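Local coordinates for putative polysaccharide biosynthesis protein with aminopeptidase-like domain (PDB 3K9T) that binds one zinc ion per subunit and may act in the biosynthesis of modified polysaccharides, without expected peptidase activity despite its aminopeptidase-like fold, at residues Asn21-Ile29 with Thr41-Ile49. Sequence-based numbering, arbitrary orientation.
Sequences NLIEELFPI and TMDIIRKHI
In the aminopeptidase-like region, helices 12-26 and 36-45 form an antiparallel pair, their short segments inclined at 153° with axes 10.8 Å apart, and I44 of helix 36-45 carries most of the aliphatic contact with helix 12-26 and the turn after it. Its CG2 meets CD1 of L22 at 3.5 Å, the two side chains lying alongside one another and pointing in opposite directions, while L26 CD2 lies 3.7 Å from I44 CB and also touches the methyl of T41. Chi1 of I44 (-66°) sets CG1 opposite the carbonyl carbon, and the near-trans chi2 (157°) extends CD1 to meet I29 CD1 tip to tip at 3.4 Å. On the outer side, the extended chain of E25 passes I44 and presents the syn lone pair of OE2 to K47 NZ, a 2.7 Å salt bridge. The other oxygen, OE1, accepts from a water that also bonds H48 NE2 at 2.6 Å. L22 CD2 sits 4.2 Å above one face of the H48 imidazole, toward its rim; ND1 is hydrogen-bonded to K209 of helix 194-211, and F206 of that helix touches both L22 and H48. With OE2 and OE1 both held, rotation of the E25 carboxylate should be restricted, and these groups give the aliphatic packing a polar border.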
# COMPACT_ATOMS: atom_id res chain seq x y z
N ASN A 21 25.21 -3.80 -37.04
CA ASN A 21 25.49 -4.06 -38.45
C ASN A 21 24.25 -4.45 -39.25
O ASN A 21 24.14 -4.07 -40.42
CB ASN A 21 26.55 -5.13 -38.59
CG ASN A 21 27.92 -4.68 -38.13
OD1 ASN A 21 28.19 -3.49 -38.00
ND2 ASN A 21 28.81 -5.66 -37.87
N LEU A 22 23.34 -5.21 -38.62
CA LEU A 22 22.04 -5.54 -39.20
C LEU A 22 21.19 -4.27 -39.37
O LEU A 22 20.54 -4.07 -40.40
CB LEU A 22 21.31 -6.58 -38.33
CG LEU A 22 19.88 -7.03 -38.74
CD1 LEU A 22 19.81 -7.32 -40.25
CD2 LEU A 22 19.33 -8.23 -37.87
N ILE A 23 21.21 -3.40 -38.35
CA ILE A 23 20.49 -2.14 -38.41
C ILE A 23 21.05 -1.35 -39.59
O ILE A 23 20.30 -0.85 -40.43
CB ILE A 23 20.63 -1.33 -37.09
CG1 ILE A 23 19.83 -2.01 -35.95
CG2 ILE A 23 20.29 0.22 -37.31
CD1 ILE A 23 20.17 -1.52 -34.55
N GLU A 24 22.37 -1.26 -39.66
CA GLU A 24 22.98 -0.47 -40.73
C GLU A 24 22.57 -1.01 -42.11
O GLU A 24 22.24 -0.23 -43.00
CB GLU A 24 24.49 -0.46 -40.56
CG GLU A 24 25.22 0.50 -41.47
CD GLU A 24 26.70 0.52 -41.16
OE1 GLU A 24 27.33 -0.51 -41.44
OE2 GLU A 24 27.23 1.52 -40.62
N GLU A 25 22.61 -2.33 -42.29
CA GLU A 25 22.18 -2.96 -43.53
C GLU A 25 20.70 -2.66 -43.84
O GLU A 25 20.32 -2.41 -44.98
CB GLU A 25 22.40 -4.48 -43.48
CG GLU A 25 21.98 -5.18 -44.79
CD GLU A 25 22.41 -6.65 -44.90
OE1 GLU A 25 23.02 -7.20 -43.96
OE2 GLU A 25 22.13 -7.25 -45.95
N LEU A 26 19.85 -2.69 -42.82
CA LEU A 26 18.44 -2.44 -43.05
C LEU A 26 18.10 -0.93 -43.26
O LEU A 26 17.06 -0.58 -43.84
CB LEU A 26 17.61 -3.02 -41.87
CG LEU A 26 17.49 -4.55 -41.71
CD1 LEU A 26 16.77 -4.94 -40.42
CD2 LEU A 26 16.75 -5.15 -42.89
N PHE A 27 18.98 -0.05 -42.81
CA PHE A 27 18.64 1.38 -42.67
C PHE A 27 18.08 2.05 -43.93
O PHE A 27 17.03 2.68 -43.87
CB PHE A 27 19.84 2.14 -42.11
CG PHE A 27 19.60 3.59 -41.90
CD1 PHE A 27 18.78 4.03 -40.88
CD2 PHE A 27 20.17 4.53 -42.75
CE1 PHE A 27 18.54 5.38 -40.70
CE2 PHE A 27 19.97 5.87 -42.56
CZ PHE A 27 19.16 6.30 -41.54
N PRO A 28 18.76 1.89 -45.08
CA PRO A 28 18.38 2.56 -46.32
C PRO A 28 17.06 2.17 -46.95
O PRO A 28 16.56 2.93 -47.78
CB PRO A 28 19.49 2.15 -47.28
CG PRO A 28 20.56 1.68 -46.46
CD PRO A 28 19.92 1.02 -45.32
N ILE A 29 16.54 1.01 -46.60
CA ILE A 29 15.36 0.46 -47.23
C ILE A 29 14.11 1.22 -46.78
O ILE A 29 13.94 1.51 -45.60
CB ILE A 29 15.22 -1.06 -46.88
CG1 ILE A 29 16.34 -1.87 -47.55
CG2 ILE A 29 13.88 -1.59 -47.29
CD1 ILE A 29 16.66 -3.19 -46.85
N THR A 41 13.26 -6.36 -46.37
CA THR A 41 13.60 -6.43 -44.96
C THR A 41 13.48 -7.87 -44.43
O THR A 41 14.33 -8.31 -43.67
CB THR A 41 12.74 -5.42 -44.13
OG1 THR A 41 13.04 -4.11 -44.57
CG2 THR A 41 13.00 -5.50 -42.62
N MSE A 42 12.43 -8.57 -44.85
CA MSE A 42 12.25 -9.98 -44.54
C MSE A 42 13.36 -10.82 -45.19
O MSE A 42 13.78 -11.85 -44.62
CB MSE A 42 10.89 -10.47 -45.02
CG MSE A 42 9.71 -9.76 -44.38
SE MSE A 42 9.58 -9.88 -42.42
CE MSE A 42 8.07 -8.62 -42.14
N ASP A 43 13.82 -10.44 -46.37
CA ASP A 43 14.93 -11.18 -46.97
C ASP A 43 16.17 -11.10 -46.10
O ASP A 43 16.87 -12.11 -45.88
CB ASP A 43 15.27 -10.67 -48.38
CG ASP A 43 14.17 -10.94 -49.37
OD1 ASP A 43 13.43 -11.89 -49.17
OD2 ASP A 43 14.06 -10.21 -50.36
N ILE A 44 16.46 -9.90 -45.61
CA ILE A 44 17.66 -9.68 -44.82
C ILE A 44 17.55 -10.41 -43.51
O ILE A 44 18.50 -11.07 -43.09
CB ILE A 44 18.01 -8.17 -44.66
CG1 ILE A 44 18.38 -7.60 -46.06
CG2 ILE A 44 19.13 -8.01 -43.61
CD1 ILE A 44 18.24 -6.10 -46.28
N ILE A 45 16.37 -10.33 -42.87
CA ILE A 45 16.16 -11.05 -41.63
C ILE A 45 16.41 -12.55 -41.83
O ILE A 45 16.99 -13.20 -40.94
CB ILE A 45 14.73 -10.82 -41.02
CG1 ILE A 45 14.57 -9.37 -40.58
CG2 ILE A 45 14.53 -11.77 -39.79
CD1 ILE A 45 13.08 -8.85 -40.43
N ARG A 46 16.02 -13.09 -42.99
CA ARG A 46 16.13 -14.53 -43.24
C ARG A 46 17.55 -14.94 -43.53
O ARG A 46 17.81 -16.10 -43.71
CB ARG A 46 15.15 -15.02 -44.31
CG ARG A 46 13.73 -15.27 -43.72
CD ARG A 46 12.71 -15.64 -44.74
NE ARG A 46 12.60 -14.58 -45.73
CZ ARG A 46 11.99 -14.70 -46.90
NH1 ARG A 46 11.40 -15.86 -47.30
NH2 ARG A 46 11.96 -13.64 -47.70
N LYS A 47 18.47 -13.98 -43.61
CA LYS A 47 19.89 -14.30 -43.61
C LYS A 47 20.37 -14.64 -42.20
O LYS A 47 21.44 -15.19 -42.03
CB LYS A 47 20.73 -13.16 -44.18
CG LYS A 47 20.54 -12.94 -45.65
CD LYS A 47 21.64 -12.09 -46.21
CE LYS A 47 21.45 -10.65 -45.92
NZ LYS A 47 22.61 -9.90 -46.42
N HIS A 48 19.55 -14.36 -41.20
CA HIS A 48 19.89 -14.64 -39.81
C HIS A 48 19.04 -15.74 -39.17
O HIS A 48 19.55 -16.56 -38.40
CB HIS A 48 19.77 -13.36 -38.98
CG HIS A 48 20.73 -12.29 -39.39
ND1 HIS A 48 21.94 -12.12 -38.78
CD2 HIS A 48 20.66 -11.36 -40.38
CE1 HIS A 48 22.58 -11.11 -39.35
NE2 HIS A 48 21.82 -10.63 -40.32
N ILE A 49 17.73 -15.70 -39.42
CA ILE A 49 16.82 -16.69 -38.86
C ILE A 49 15.81 -17.15 -39.92
O ILE A 49 15.55 -16.45 -40.90
CB ILE A 49 16.04 -16.14 -37.59
CG1 ILE A 49 15.16 -14.93 -37.95
CG2 ILE A 49 17.00 -15.76 -36.49
CD1 ILE A 49 14.07 -14.56 -36.93
O HOH W 1 22.96 -9.29 -42.27